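Local structure of ferritin like protein (3HL1) at residues I26-T31 and L112-T117; V84-F89 and G145-A150; L107-L112 and S306-G311. The protein is a ferritin-like protein of uncharacterised function that probably binds metal. All coordinates share one frame; numbering follows the deposited sequence.

Overall arrangement
Contacts 1 and 3 are neighbours, with centres about 10 Å apart, and share Leu112. They meet through Thr31 O and Trp308 NE1, a probable hydrogen bond. Contact 2 lies farther off, its centre about 18 Å from that of contact 1 and 28 Å from that of contact 3. Contact 1 joins two helices, 8-35 and 112-121, through a phenol with polar neighbours, and is partly buried. Contact 2 sets a loop histidine against a phenylalanine of helix 144-157 and is also partly buried. Contact 3 is buried and apolar, although it is farthest from the chain's centre. There a tryptophan near the end of helix 292-309 meets a glycine-proline loop.

Contact 1: I26-T31 and L112-T117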
ATOM      1  N   ILE A  26      -0.308   0.890  -4.110  1.00 28.27           N
ATOM      2  CA  ILE A  26       0.802   1.324  -4.940  1.00 28.52           C
ATOM      3  C   ILE A  26       0.377   1.595  -6.400  1.00 28.64           C
ATOM      4  O   ILE A  26       0.587   2.717  -6.894  1.00 28.88           O
ATOM      5  CB  ILE A  26       2.040   0.370  -4.778  1.00 27.63           C
ATOM      6  CG1 ILE A  26       2.559   0.536  -3.322  1.00 31.54           C
ATOM      7  CG2 ILE A  26       3.118   0.683  -5.826  1.00 28.55           C
ATOM      8  CD1 ILE A  26       3.500  -0.501  -2.843  1.00 26.31           C
ATOM      9  N   PRO A  27      -0.195   0.581  -7.113  1.00 30.82           N
ATOM     10  CA  PRO A  27      -0.739   0.910  -8.431  1.00 28.83           C
ATOM     11  C   PRO A  27      -1.811   1.988  -8.440  1.00 28.60           C
ATOM     12  O   PRO A  27      -1.847   2.778  -9.379  1.00 30.24           O
ATOM     13  CB  PRO A  27      -1.242  -0.446  -8.974  1.00 28.88           C
ATOM     14  CG  PRO A  27      -0.451  -1.464  -8.235  1.00 29.92           C
ATOM     15  CD  PRO A  27      -0.326  -0.869  -6.842  1.00 25.12           C
ATOM     16  N   TYR A  28      -2.646   2.065  -7.382  1.00 27.82           N
ATOM     17  CA  TYR A  28      -3.636   3.113  -7.259  1.00 28.03           C
ATOM     18  C   TYR A  28      -2.989   4.511  -7.279  1.00 29.36           C
ATOM     19  O   TYR A  28      -3.393   5.321  -8.070  1.00 27.39           O
ATOM     20  CB  TYR A  28      -4.525   2.935  -6.000  1.00 30.41           C
ATOM     21  CG  TYR A  28      -5.854   3.650  -6.099  1.00 30.42           C
ATOM     22  CD1 TYR A  28      -5.965   5.000  -5.735  1.00 32.12           C
ATOM     23  CD2 TYR A  28      -7.002   2.996  -6.605  1.00 25.11           C
ATOM     24  CE1 TYR A  28      -7.185   5.677  -5.853  1.00 30.67           C
ATOM     25  CE2 TYR A  28      -8.230   3.671  -6.725  1.00 28.94           C
ATOM     26  CZ  TYR A  28      -8.299   4.998  -6.339  1.00 33.96           C
ATOM     27  OH  TYR A  28      -9.435   5.658  -6.497  1.00 28.17           O
ATOM     28  N   TYR A  29      -2.063   4.770  -6.378  1.00 27.51           N
ATOM     29  CA  TYR A  29      -1.376   6.017  -6.252  1.00 27.53           C
ATOM     30  C   TYR A  29      -0.511   6.298  -7.474  1.00 28.27           C
ATOM     31  O   TYR A  29      -0.393   7.430  -7.885  1.00 28.86           O
ATOM     32  CB  TYR A  29      -0.484   6.039  -5.010  1.00 26.33           C
ATOM     33  CG  TYR A  29      -1.173   6.046  -3.657  1.00 27.59           C
ATOM     34  CD1 TYR A  29      -2.556   5.811  -3.518  1.00 29.73           C
ATOM     35  CD2 TYR A  29      -0.398   6.056  -2.491  1.00 33.71           C
ATOM     36  CE1 TYR A  29      -3.155   5.767  -2.269  1.00 31.93           C
ATOM     37  CE2 TYR A  29      -0.992   5.934  -1.229  1.00 32.29           C
ATOM     38  CZ  TYR A  29      -2.358   5.810  -1.114  1.00 33.44           C
ATOM     39  OH  TYR A  29      -2.935   5.675   0.158  1.00 35.22           O
ATOM     40  N   LEU A  30       0.162   5.284  -8.003  1.00 26.59           N
ATOM     41  CA  LEU A  30       1.023   5.462  -9.166  1.00 28.24           C
ATOM     42  C   LEU A  30       0.227   5.903 -10.383  1.00 29.59           C
ATOM     43  O   LEU A  30       0.672   6.775 -11.167  1.00 28.23           O
ATOM     44  CB  LEU A  30       1.789   4.171  -9.508  1.00 31.77           C
ATOM     45  CG  LEU A  30       3.023   3.827  -8.649  1.00 28.29           C
ATOM     46  CD1 LEU A  30       3.521   2.372  -8.965  1.00 29.76           C
ATOM     47  CD2 LEU A  30       4.137   4.930  -8.777  1.00 27.39           C
ATOM     48  N   THR A  31      -0.937   5.287 -10.558  1.00 27.85           N
ATOM     49  CA  THR A  31      -1.864   5.607 -11.656  1.00 29.26           C
ATOM     50  C   THR A  31      -2.300   7.071 -11.587  1.00 28.93           C
ATOM     51  O   THR A  31      -2.221   7.763 -12.598  1.00 30.90           O
ATOM     52  CB  THR A  31      -3.049   4.628 -11.697  1.00 27.36           C
ATOM     53  OG1 THR A  31      -2.507   3.311 -11.862  1.00 28.79           O
ATOM     54  CG2 THR A  31      -3.997   4.978 -12.889  1.00 30.87           C
ATOM     55  N   LEU A 112     -11.488  14.162  -8.485  1.00 32.23           N
ATOM     56  CA  LEU A 112     -12.111  14.111  -7.152  1.00 32.86           C
ATOM     57  C   LEU A 112     -12.338  12.699  -6.628  1.00 28.54           C
ATOM     58  O   LEU A 112     -12.059  12.397  -5.461  1.00 26.09           O
ATOM     59  CB  LEU A 112     -13.416  14.917  -7.156  1.00 34.81           C
ATOM     60  CG  LEU A 112     -14.019  15.081  -5.754  1.00 41.23           C
ATOM     61  CD1 LEU A 112     -13.001  15.692  -4.762  1.00 40.75           C
ATOM     62  CD2 LEU A 112     -15.303  15.900  -5.825  1.00 32.89           C
ATOM     63  N   THR A 113     -12.855  11.842  -7.494  1.00 29.84           N
ATOM     64  CA  THR A 113     -13.142  10.458  -7.161  1.00 31.03           C
ATOM     65  C   THR A 113     -11.887   9.732  -6.615  1.00 31.96           C
ATOM     66  O   THR A 113     -11.960   9.039  -5.608  1.00 29.65           O
ATOM     67  CB  THR A 113     -13.691   9.675  -8.394  1.00 34.85           C
ATOM     68  OG1 THR A 113     -14.917  10.278  -8.830  1.00 37.65           O
ATOM     69  CG2 THR A 113     -14.019   8.194  -8.017  1.00 29.06           C
ATOM     70  N   ARG A 114     -10.754   9.908  -7.289  1.00 28.05           N
ATOM     71  CA  ARG A 114      -9.481   9.296  -6.870  1.00 28.92           C
ATOM     72  C   ARG A 114      -8.900   9.959  -5.616  1.00 31.29           C
ATOM     73  O   ARG A 114      -8.437   9.272  -4.737  1.00 28.82           O
ATOM     74  CB  ARG A 114      -8.455   9.300  -8.001  1.00 28.68           C
ATOM     75  CG  ARG A 114      -8.295   7.991  -8.777  1.00 27.60           C
ATOM     76  CD  ARG A 114      -9.630   7.294  -9.135  1.00 25.67           C
ATOM     77  NE  ARG A 114     -10.417   8.002 -10.132  1.00 31.36           N
ATOM     78  CZ  ARG A 114     -11.395   7.431 -10.818  1.00 30.33           C
ATOM     79  NH1 ARG A 114     -11.692   6.155 -10.687  1.00 29.54           N
ATOM     80  NH2 ARG A 114     -12.113   8.136 -11.623  1.00 31.89           N
ATOM     81  N   VAL A 115      -8.912  11.281  -5.535  1.00 30.20           N
ATOM     82  CA  VAL A 115      -8.395  11.955  -4.343  1.00 30.42           C
ATOM     83  C   VAL A 115      -9.252  11.633  -3.131  1.00 27.60           C
ATOM     84  O   VAL A 115      -8.724  11.320  -2.069  1.00 28.19           O
ATOM     85  CB  VAL A 115      -8.257  13.464  -4.573  1.00 30.48           C
ATOM     86  CG1 VAL A 115      -7.962  14.161  -3.229  1.00 30.29           C
ATOM     87  CG2 VAL A 115      -7.100  13.640  -5.593  1.00 29.69           C
ATOM     88  N   ASN A 116     -10.578  11.596  -3.295  1.00 30.02           N
ATOM     89  CA  ASN A 116     -11.440  11.141  -2.192  1.00 29.73           C
ATOM     90  C   ASN A 116     -11.093   9.731  -1.665  1.00 27.10           C
ATOM     91  O   ASN A 116     -11.025   9.519  -0.418  1.00 28.48           O
ATOM     92  CB  ASN A 116     -12.937  11.158  -2.582  1.00 30.33           C
ATOM     93  CG  ASN A 116     -13.544  12.539  -2.526  1.00 30.86           C
ATOM     94  OD1 ASN A 116     -13.048  13.436  -1.821  1.00 33.46           O
ATOM     95  ND2 ASN A 116     -14.617  12.736  -3.294  1.00 31.80           N
ATOM     96  N   THR A 117     -10.916   8.794  -2.593  1.00 29.32           N
ATOM     97  CA  THR A 117     -10.496   7.415  -2.291  1.00 28.20           C
ATOM     98  C   THR A 117      -9.160   7.369  -1.536  1.00 29.33           C
ATOM     99  O   THR A 117      -9.022   6.613  -0.597  1.00 29.20           O
ATOM    100  CB  THR A 117     -10.428   6.589  -3.566  1.00 29.17           C
ATOM    101  OG1 THR A 117     -11.651   6.752  -4.293  1.00 33.13           O
ATOM    102  CG2 THR A 117     -10.183   5.080  -3.238  1.00 24.31           C
TER
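Tyr28 reaches from helix 8-35 and sets its phenol end between Arg114 and Thr117 of helix 112-121. The segments run at 139° to each other, and their axes come no closer than 11.0 Å. One long side chain therefore spans most of the gap. CG of Tyr28 is anti to the backbone N (chi1 -158°), and this sends the ring across to the other helix. The tight part is at its tip. Tyr28 OH lies 3.1 Å from Arg114 CD and 3.2 Å from Thr117 CB. Behind it, Tyr28 CZ sits 3.6 Å from Thr117 CG2, a methyl that approaches the ring obliquely. The carbonyl oxygen Arg114 O lies at the ring edge, in its plane. Both neighbouring side chains cross the tyrosine at about a right angle.

The hydroxyl hydrogen-bonds Ser104 O, outside both helices. Thr117 OG1 donates to Thr113 O at 2.7 Å. That carbonyl takes a second bond from Thr117 N, and the two donors reach it from opposite faces. Thr117 OG1 also accepts from Ser104 N, which ties the threonine to the same loop.

The looser side follows Arg114, which is partly exposed. Its chain bends at chi2 and chi3, and its CG and CD methylenes pack on the tyrosine. The guanidinium has other partners: a salt bridge to Asp111 and a hydrogen bond from NH1 to Glu106 O. Thr113 CG2 lies over the centre of one guanidinium face, 3.9 Å above the plane.

Around this contact, Tyr29 and Leu30 of helix 8-35 pack on helix 42-67, while Val115 of helix 112-121 packs on helix 233-242. The crossing thus belongs to the helical body of a ferritin-like chain.

Contact 2: V84-F89 and G145-A150; sequences VPHIDF and GEFYDA
Phe147 puts one ring edge toward the face of His86, in an offset edge-to-face aromatic pair. The motif on the loop side is a type II beta turn from Val84 to Ile87. Phe147 belongs to helix 144-157 of this ferritin-like fold. The ring planes are 85° apart, close to perpendicular, and the centroids are 5.8 Å apart. The pair is not centred: the closest contacts lie near the root of the histidine side chain, at CB and CG.

His86 is the third residue of the turn. Its positive phi (74°) is the backbone shape that a type II turn requires there. The turn's closing bond, from Ile87 N to Val84 O, is long and weak at 3.4 Å. Further support comes from Tyr141, which makes backbone hydrogen bonds with His86 and Asp88. The loop is therefore also tied to the chain just ahead of helix 144-157.

The CB of His86 points toward the helix, and that of Phe147 toward the loop. With chi1 at -166°, the Phe147 ring lies trans to its own backbone N and projects from the helix to the turn. On the imidazole, ND1, the nitrogen next to CG, hydrogen-bonds Thr139 O. This bond should help fix the rotation of the ring whose face receives the phenylalanine. Phe147 also meets the ring of Tyr141.

Val84 and Pro85, at the start of the turn, pack on Trp24 of helix 8-35. The turn thus lies between that helix and helix 144-157. At the contact itself, His86 CB sits at the edge of the Phe147 ring, near its plane. His86 CB is 3.6 Å from Phe147 CE2 and 4.0 Å from Phe147 CD2.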
ATOM      1  N   VAL A  84     -11.845  -2.098  -1.261  1.00 42.16           N
ATOM      2  CA  VAL A  84     -10.509  -1.858  -0.739  1.00 39.30           C
ATOM      3  C   VAL A  84     -10.158  -3.057   0.155  1.00 37.34           C
ATOM      4  O   VAL A  84     -10.943  -3.409   1.040  1.00 36.83           O
ATOM      5  CB  VAL A  84     -10.465  -0.526   0.065  1.00 37.88           C
ATOM      6  CG1 VAL A  84      -9.054  -0.281   0.669  1.00 37.83           C
ATOM      7  CG2 VAL A  84     -10.868   0.649  -0.840  1.00 44.91           C
ATOM      8  N   PRO A  85      -9.007  -3.711  -0.075  1.00 35.52           N
ATOM      9  CA  PRO A  85      -8.670  -4.897   0.749  1.00 38.29           C
ATOM     10  C   PRO A  85      -8.731  -4.656   2.258  1.00 35.68           C
ATOM     11  O   PRO A  85      -8.037  -3.790   2.777  1.00 34.98           O
ATOM     12  CB  PRO A  85      -7.247  -5.270   0.287  1.00 41.08           C
ATOM     13  CG  PRO A  85      -7.196  -4.744  -1.175  1.00 42.49           C
ATOM     14  CD  PRO A  85      -8.016  -3.472  -1.135  1.00 34.23           C
ATOM     15  N   HIS A  86      -9.616  -5.384   2.944  1.00 33.39           N
ATOM     16  CA  HIS A  86      -9.609  -5.467   4.428  1.00 35.83           C
ATOM     17  C   HIS A  86     -10.132  -4.217   5.145  1.00 35.82           C
ATOM     18  O   HIS A  86      -9.939  -4.069   6.340  1.00 33.82           O
ATOM     19  CB  HIS A  86      -8.207  -5.918   4.952  1.00 34.64           C
ATOM     20  CG  HIS A  86      -7.767  -7.254   4.400  1.00 35.46           C
ATOM     21  ND1 HIS A  86      -8.410  -8.425   4.710  1.00 37.29           N
ATOM     22  CD2 HIS A  86      -6.818  -7.583   3.494  1.00 38.79           C
ATOM     23  CE1 HIS A  86      -7.870  -9.422   4.030  1.00 41.82           C
ATOM     24  NE2 HIS A  86      -6.891  -8.939   3.293  1.00 37.15           N
ATOM     25  N   ILE A  87     -10.768  -3.321   4.391  1.00 34.40           N
ATOM     26  CA  ILE A  87     -11.326  -2.077   4.932  1.00 37.05           C
ATOM     27  C   ILE A  87     -12.831  -2.020   4.660  1.00 35.25           C
ATOM     28  O   ILE A  87     -13.283  -2.251   3.551  1.00 34.28           O
ATOM     29  CB  ILE A  87     -10.668  -0.805   4.373  1.00 38.26           C
ATOM     30  CG1 ILE A  87      -9.158  -0.801   4.668  1.00 39.45           C
ATOM     31  CG2 ILE A  87     -11.348   0.456   4.972  1.00 33.63           C
ATOM     32  CD1 ILE A  87      -8.790  -0.888   6.166  1.00 33.93           C
ATOM     33  N   ASP A  88     -13.581  -1.821   5.720  1.00 35.62           N
ATOM     34  CA  ASP A  88     -15.053  -1.600   5.665  1.00 34.61           C
ATOM     35  C   ASP A  88     -15.406  -0.287   6.349  1.00 32.10           C
ATOM     36  O   ASP A  88     -15.423  -0.190   7.572  1.00 32.25           O
ATOM     37  CB  ASP A  88     -15.738  -2.745   6.409  1.00 32.98           C
ATOM     38  CG  ASP A  88     -17.266  -2.711   6.303  1.00 45.42           C
ATOM     39  OD1 ASP A  88     -17.839  -1.807   5.628  1.00 39.60           O
ATOM     40  OD2 ASP A  88     -17.881  -3.601   6.935  1.00 45.36           O
ATOM     41  N   PHE A  89     -15.732   0.729   5.563  1.00 32.94           N
ATOM     42  CA  PHE A  89     -16.001   2.056   6.113  1.00 35.31           C
ATOM     43  C   PHE A  89     -17.331   2.097   6.880  1.00 33.79           C
ATOM     44  O   PHE A  89     -17.558   3.006   7.668  1.00 35.24           O
ATOM     45  CB  PHE A  89     -15.930   3.121   5.012  1.00 33.63           C
ATOM     46  CG  PHE A  89     -14.565   3.207   4.370  1.00 31.71           C
ATOM     47  CD1 PHE A  89     -13.469   3.562   5.113  1.00 38.11           C
ATOM     48  CD2 PHE A  89     -14.385   2.885   3.037  1.00 32.01           C
ATOM     49  CE1 PHE A  89     -12.204   3.632   4.541  1.00 33.92           C
ATOM     50  CE2 PHE A  89     -13.116   2.921   2.442  1.00 33.62           C
ATOM     51  CZ  PHE A  89     -12.013   3.293   3.203  1.00 28.98           C
ATOM     52  N   GLY A 145      -5.035   1.923  10.513  1.00 33.46           N
ATOM     53  CA  GLY A 145      -4.564   2.006  11.848  1.00 32.88           C
ATOM     54  C   GLY A 145      -5.156   0.948  12.732  1.00 33.10           C
ATOM     55  O   GLY A 145      -4.436   0.368  13.573  1.00 27.88           O
ATOM     56  N   GLU A 146      -6.453   0.685  12.568  1.00 31.61           N
ATOM     57  CA  GLU A 146      -7.090  -0.367  13.355  1.00 32.51           C
ATOM     58  C   GLU A 146      -6.538  -1.750  12.995  1.00 30.86           C
ATOM     59  O   GLU A 146      -6.342  -2.643  13.852  1.00 35.13           O
ATOM     60  CB  GLU A 146      -8.602  -0.379  13.132  1.00 33.06           C
ATOM     61  CG  GLU A 146      -9.320  -1.382  14.050  1.00 32.27           C
ATOM     62  CD  GLU A 146     -10.793  -1.640  13.701  1.00 36.82           C
ATOM     63  OE1 GLU A 146     -11.381  -0.851  12.940  1.00 32.81           O
ATOM     64  OE2 GLU A 146     -11.361  -2.646  14.222  1.00 36.20           O
ATOM     65  N   PHE A 147      -6.371  -1.979  11.709  1.00 30.75           N
ATOM     66  CA  PHE A 147      -5.726  -3.227  11.235  1.00 28.89           C
ATOM     67  C   PHE A 147      -4.379  -3.405  11.979  1.00 28.78           C
ATOM     68  O   PHE A 147      -4.101  -4.473  12.553  1.00 29.89           O
ATOM     69  CB  PHE A 147      -5.490  -3.144   9.722  1.00 32.48           C
ATOM     70  CG  PHE A 147      -5.145  -4.501   9.051  1.00 35.01           C
ATOM     71  CD1 PHE A 147      -4.295  -5.413   9.642  1.00 47.23           C
ATOM     72  CD2 PHE A 147      -5.686  -4.826   7.835  1.00 47.18           C
ATOM     73  CE1 PHE A 147      -4.018  -6.633   9.043  1.00 47.91           C
ATOM     74  CE2 PHE A 147      -5.405  -6.050   7.239  1.00 51.09           C
ATOM     75  CZ  PHE A 147      -4.583  -6.949   7.867  1.00 41.17           C
ATOM     76  N   TYR A 148      -3.525  -2.378  11.970  1.00 31.78           N
ATOM     77  CA  TYR A 148      -2.251  -2.466  12.679  1.00 32.56           C
ATOM     78  C   TYR A 148      -2.352  -2.597  14.185  1.00 33.81           C
ATOM     79  O   TYR A 148      -1.496  -3.253  14.776  1.00 29.34           O
ATOM     80  CB  TYR A 148      -1.265  -1.374  12.258  1.00 35.62           C
ATOM     81  CG  TYR A 148      -0.709  -1.642  10.880  1.00 33.58           C
ATOM     82  CD1 TYR A 148       0.146  -2.730  10.651  1.00 34.75           C
ATOM     83  CD2 TYR A 148      -1.052  -0.862   9.792  1.00 33.99           C
ATOM     84  CE1 TYR A 148       0.642  -2.997   9.381  1.00 32.76           C
ATOM     85  CE2 TYR A 148      -0.533  -1.124   8.511  1.00 32.25           C
ATOM     86  CZ  TYR A 148       0.304  -2.208   8.328  1.00 33.01           C
ATOM     87  OH  TYR A 148       0.789  -2.500   7.099  1.00 33.42           O
ATOM     88  N   ASP A 149      -3.368  -1.991  14.813  1.00 33.36           N
ATOM     89  CA  ASP A 149      -3.645  -2.256  16.209  1.00 35.24           C
ATOM     90  C   ASP A 149      -3.865  -3.736  16.550  1.00 34.97           C
ATOM     91  O   ASP A 149      -3.353  -4.238  17.576  1.00 33.01           O
ATOM     92  CB  ASP A 149      -4.936  -1.549  16.617  1.00 37.48           C
ATOM     93  CG  ASP A 149      -4.740  -0.112  16.993  1.00 46.88           C
ATOM     94  OD1 ASP A 149      -3.606   0.399  17.027  1.00 50.81           O
ATOM     95  OD2 ASP A 149      -5.777   0.498  17.289  1.00 52.75           O
ATOM     96  N   ALA A 150      -4.726  -4.388  15.762  1.00 34.12           N
ATOM     97  CA  ALA A 150      -4.986  -5.838  15.885  1.00 33.65           C
ATOM     98  C   ALA A 150      -3.692  -6.608  15.663  1.00 33.36           C
ATOM     99  O   ALA A 150      -3.339  -7.518  16.423  1.00 34.45           O
ATOM    100  CB  ALA A 150      -6.033  -6.270  14.888  1.00 33.31           C
TER

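Contact 3: L107-L112 and S306-G311; sequences LGPLDL and SCWKLG
Trp308 has chi1 -81° and chi2 126°, which swing its indole off helix 292-309 so that the benzo part leads toward Gly108 and Pro109. The first torsion leaves CG beside the backbone N and anti to the carbonyl carbon. Trp308 CH2 is 3.8 Å from Pro109 CB and 4.0 Å from Pro109 CD, so two carbons of the pyrrolidine ring take part. The proline and indole side chains cross at about a right angle. Trp308 CZ2 lies 3.9 Å from Gly108 C, and this backbone carbon sits at the indole edge, near its plane. The contact is one of van der Waals packing.

Next to this edge, Trp308 NE1 hydrogen-bonds Thr31 O on helix 8-35, which probably holds the indole in this orientation.

The tryptophan stands in the last turn of its helix, which ends in a Schellman motif. Gly311 supplies the positive phi (78°), and its N bonds back to Trp308 O at 3.0 Å. On the opposing loop, Leu110 is the centre of an inverse gamma turn. Asp111 follows at the N-cap of helix 112-121, and its side chain caps a backbone N of that helix. Near the indole, Ser35 of helix 8-35 touches both Pro109 and Trp308, and Ser35 OG hydrogen-bonds Leu110 N.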
ATOM      1  N   LEU A 107      -9.235   2.355 -11.022  1.00 28.69           N
ATOM      2  CA  LEU A 107      -8.100   3.208 -11.306  1.00 29.24           C
ATOM      3  C   LEU A 107      -8.510   4.418 -12.171  1.00 30.56           C
ATOM      4  O   LEU A 107      -9.387   4.276 -13.000  1.00 30.06           O
ATOM      5  CB  LEU A 107      -7.062   2.365 -12.047  1.00 34.54           C
ATOM      6  CG  LEU A 107      -6.487   1.195 -11.263  1.00 29.51           C
ATOM      7  CD1 LEU A 107      -5.503   0.397 -12.163  1.00 29.10           C
ATOM      8  CD2 LEU A 107      -5.768   1.611  -9.995  1.00 24.26           C
ATOM      9  N   GLY A 108      -7.851   5.578 -11.978  1.00 29.38           N
ATOM     10  CA  GLY A 108      -8.143   6.781 -12.721  1.00 30.27           C
ATOM     11  C   GLY A 108      -7.108   7.865 -12.460  1.00 29.25           C
ATOM     12  O   GLY A 108      -6.091   7.603 -11.790  1.00 27.49           O
ATOM     13  N   PRO A 109      -7.337   9.077 -13.019  1.00 30.05           N
ATOM     14  CA  PRO A 109      -6.385  10.151 -12.930  1.00 27.45           C
ATOM     15  C   PRO A 109      -6.560  10.918 -11.625  1.00 27.66           C
ATOM     16  O   PRO A 109      -7.344  10.500 -10.755  1.00 27.23           O
ATOM     17  CB  PRO A 109      -6.735  11.023 -14.146  1.00 28.27           C
ATOM     18  CG  PRO A 109      -8.196  10.886 -14.252  1.00 31.68           C
ATOM     19  CD  PRO A 109      -8.503   9.459 -13.830  1.00 25.20           C
ATOM     20  N   LEU A 110      -5.792  11.996 -11.470  1.00 29.34           N
ATOM     21  CA  LEU A 110      -5.988  12.907 -10.345  1.00 27.47           C
ATOM     22  C   LEU A 110      -7.348  13.604 -10.573  1.00 31.68           C
ATOM     23  O   LEU A 110      -7.428  14.588 -11.230  1.00 29.68           O
ATOM     24  CB  LEU A 110      -4.874  13.933 -10.281  1.00 29.96           C
ATOM     25  CG  LEU A 110      -5.053  14.874  -9.073  1.00 34.49           C
ATOM     26  CD1 LEU A 110      -4.697  14.111  -7.757  1.00 34.87           C
ATOM     27  CD2 LEU A 110      -4.151  16.113  -9.272  1.00 33.14           C
ATOM     28  N   ASP A 111      -8.420  13.024 -10.072  1.00 31.85           N
ATOM     29  CA  ASP A 111      -9.735  13.676 -10.092  1.00 32.71           C
ATOM     30  C   ASP A 111     -10.357  13.529  -8.707  1.00 31.04           C
ATOM     31  O   ASP A 111      -9.810  12.847  -7.839  1.00 27.82           O
ATOM     32  CB  ASP A 111     -10.623  13.116 -11.197  1.00 30.58           C
ATOM     33  CG  ASP A 111     -10.866  11.593 -11.071  1.00 36.11           C
ATOM     34  OD1 ASP A 111     -10.623  11.005  -9.995  1.00 28.86           O
ATOM     35  OD2 ASP A 111     -11.322  10.981 -12.058  1.00 30.81           O
ATOM     36  N   LEU A 112     -11.488  14.162  -8.485  1.00 32.23           N
ATOM     37  CA  LEU A 112     -12.111  14.111  -7.152  1.00 32.86           C
ATOM     38  C   LEU A 112     -12.338  12.699  -6.628  1.00 28.54           C
ATOM     39  O   LEU A 112     -12.059  12.397  -5.461  1.00 26.09           O
ATOM     40  CB  LEU A 112     -13.416  14.917  -7.156  1.00 34.81           C
ATOM     41  CG  LEU A 112     -14.019  15.081  -5.754  1.00 41.23           C
ATOM     42  CD1 LEU A 112     -13.001  15.692  -4.762  1.00 40.75           C
ATOM     43  CD2 LEU A 112     -15.303  15.900  -5.825  1.00 32.89           C
ATOM     44  N   SER A 306       3.554   5.944 -20.056  1.00 30.32           N
ATOM     45  CA  SER A 306       3.363   5.715 -21.473  1.00 31.66           C
ATOM     46  C   SER A 306       1.900   5.353 -21.781  1.00 29.39           C
ATOM     47  O   SER A 306       1.340   5.845 -22.764  1.00 30.49           O
ATOM     48  CB  SER A 306       4.362   4.685 -21.994  1.00 33.38           C
ATOM     49  OG  SER A 306       3.882   4.201 -23.220  1.00 37.74           O
ATOM     50  N   CYS A 307       1.234   4.603 -20.905  1.00 27.07           N
ATOM     51  CA  CYS A 307      -0.208   4.364 -21.028  1.00 28.68           C
ATOM     52  C   CYS A 307      -0.993   5.651 -21.096  1.00 29.25           C
ATOM     53  O   CYS A 307      -1.758   5.876 -22.031  1.00 29.63           O
ATOM     54  CB  CYS A 307      -0.745   3.513 -19.876  1.00 30.77           C
ATOM     55  SG  CYS A 307      -0.211   1.785 -19.888  1.00 31.43           S
ATOM     56  N   TRP A 308      -0.794   6.530 -20.113  1.00 30.01           N
ATOM     57  CA  TRP A 308      -1.479   7.803 -20.088  1.00 29.75           C
ATOM     58  C   TRP A 308      -1.232   8.669 -21.315  1.00 30.16           C
ATOM     59  O   TRP A 308      -2.181   9.247 -21.886  1.00 30.14           O
ATOM     60  CB  TRP A 308      -1.076   8.591 -18.838  1.00 29.58           C
ATOM     61  CG  TRP A 308      -1.792   8.189 -17.604  1.00 25.05           C
ATOM     62  CD1 TRP A 308      -1.217   7.815 -16.446  1.00 29.23           C
ATOM     63  CD2 TRP A 308      -3.191   8.213 -17.380  1.00 27.18           C
ATOM     64  NE1 TRP A 308      -2.180   7.613 -15.477  1.00 26.29           N
ATOM     65  CE2 TRP A 308      -3.405   7.824 -16.039  1.00 29.01           C
ATOM     66  CE3 TRP A 308      -4.301   8.503 -18.176  1.00 26.63           C
ATOM     67  CZ2 TRP A 308      -4.666   7.723 -15.488  1.00 26.53           C
ATOM     68  CZ3 TRP A 308      -5.575   8.421 -17.615  1.00 30.48           C
ATOM     69  CH2 TRP A 308      -5.750   8.033 -16.294  1.00 29.56           C
ATOM     70  N   LYS A 309       0.031   8.790 -21.706  1.00 29.62           N
ATOM     71  CA  LYS A 309       0.356   9.525 -22.901  1.00 32.84           C
ATOM     72  C   LYS A 309      -0.347   8.987 -24.157  1.00 35.55           C
ATOM     73  O   LYS A 309      -0.644   9.768 -25.057  1.00 37.32           O
ATOM     74  CB  LYS A 309       1.847   9.518 -23.129  1.00 32.69           C
ATOM     75  CG  LYS A 309       2.607  10.502 -22.246  1.00 38.01           C
ATOM     76  CD  LYS A 309       4.102  10.291 -22.458  1.00 45.57           C
ATOM     77  CE  LYS A 309       4.933  11.516 -22.475  1.00 53.71           C
ATOM     78  NZ  LYS A 309       4.375  12.689 -21.769  1.00 63.10           N
ATOM     79  N   LEU A 310      -0.579   7.679 -24.225  1.00 33.89           N
ATOM     80  CA  LEU A 310      -1.307   7.060 -25.333  1.00 34.37           C
ATOM     81  C   LEU A 310      -2.818   7.048 -25.178  1.00 37.94           C
ATOM     82  O   LEU A 310      -3.511   6.506 -26.026  1.00 44.31           O
ATOM     83  CB  LEU A 310      -0.772   5.651 -25.633  1.00 35.04           C
ATOM     84  CG  LEU A 310       0.666   5.639 -26.136  1.00 26.67           C
ATOM     85  CD1 LEU A 310       1.366   4.314 -26.006  1.00 28.58           C
ATOM     86  CD2 LEU A 310       0.782   6.201 -27.579  1.00 23.82           C
ATOM     87  N   GLY A 311      -3.353   7.650 -24.124  1.00 35.84           N
ATOM     88  CA  GLY A 311      -4.802   7.671 -23.921  1.00 37.09           C
ATOM     89  C   GLY A 311      -5.391   6.372 -23.374  1.00 33.57           C
ATOM     90  O   GLY A 311      -6.556   6.118 -23.550  1.00 32.70           O
TER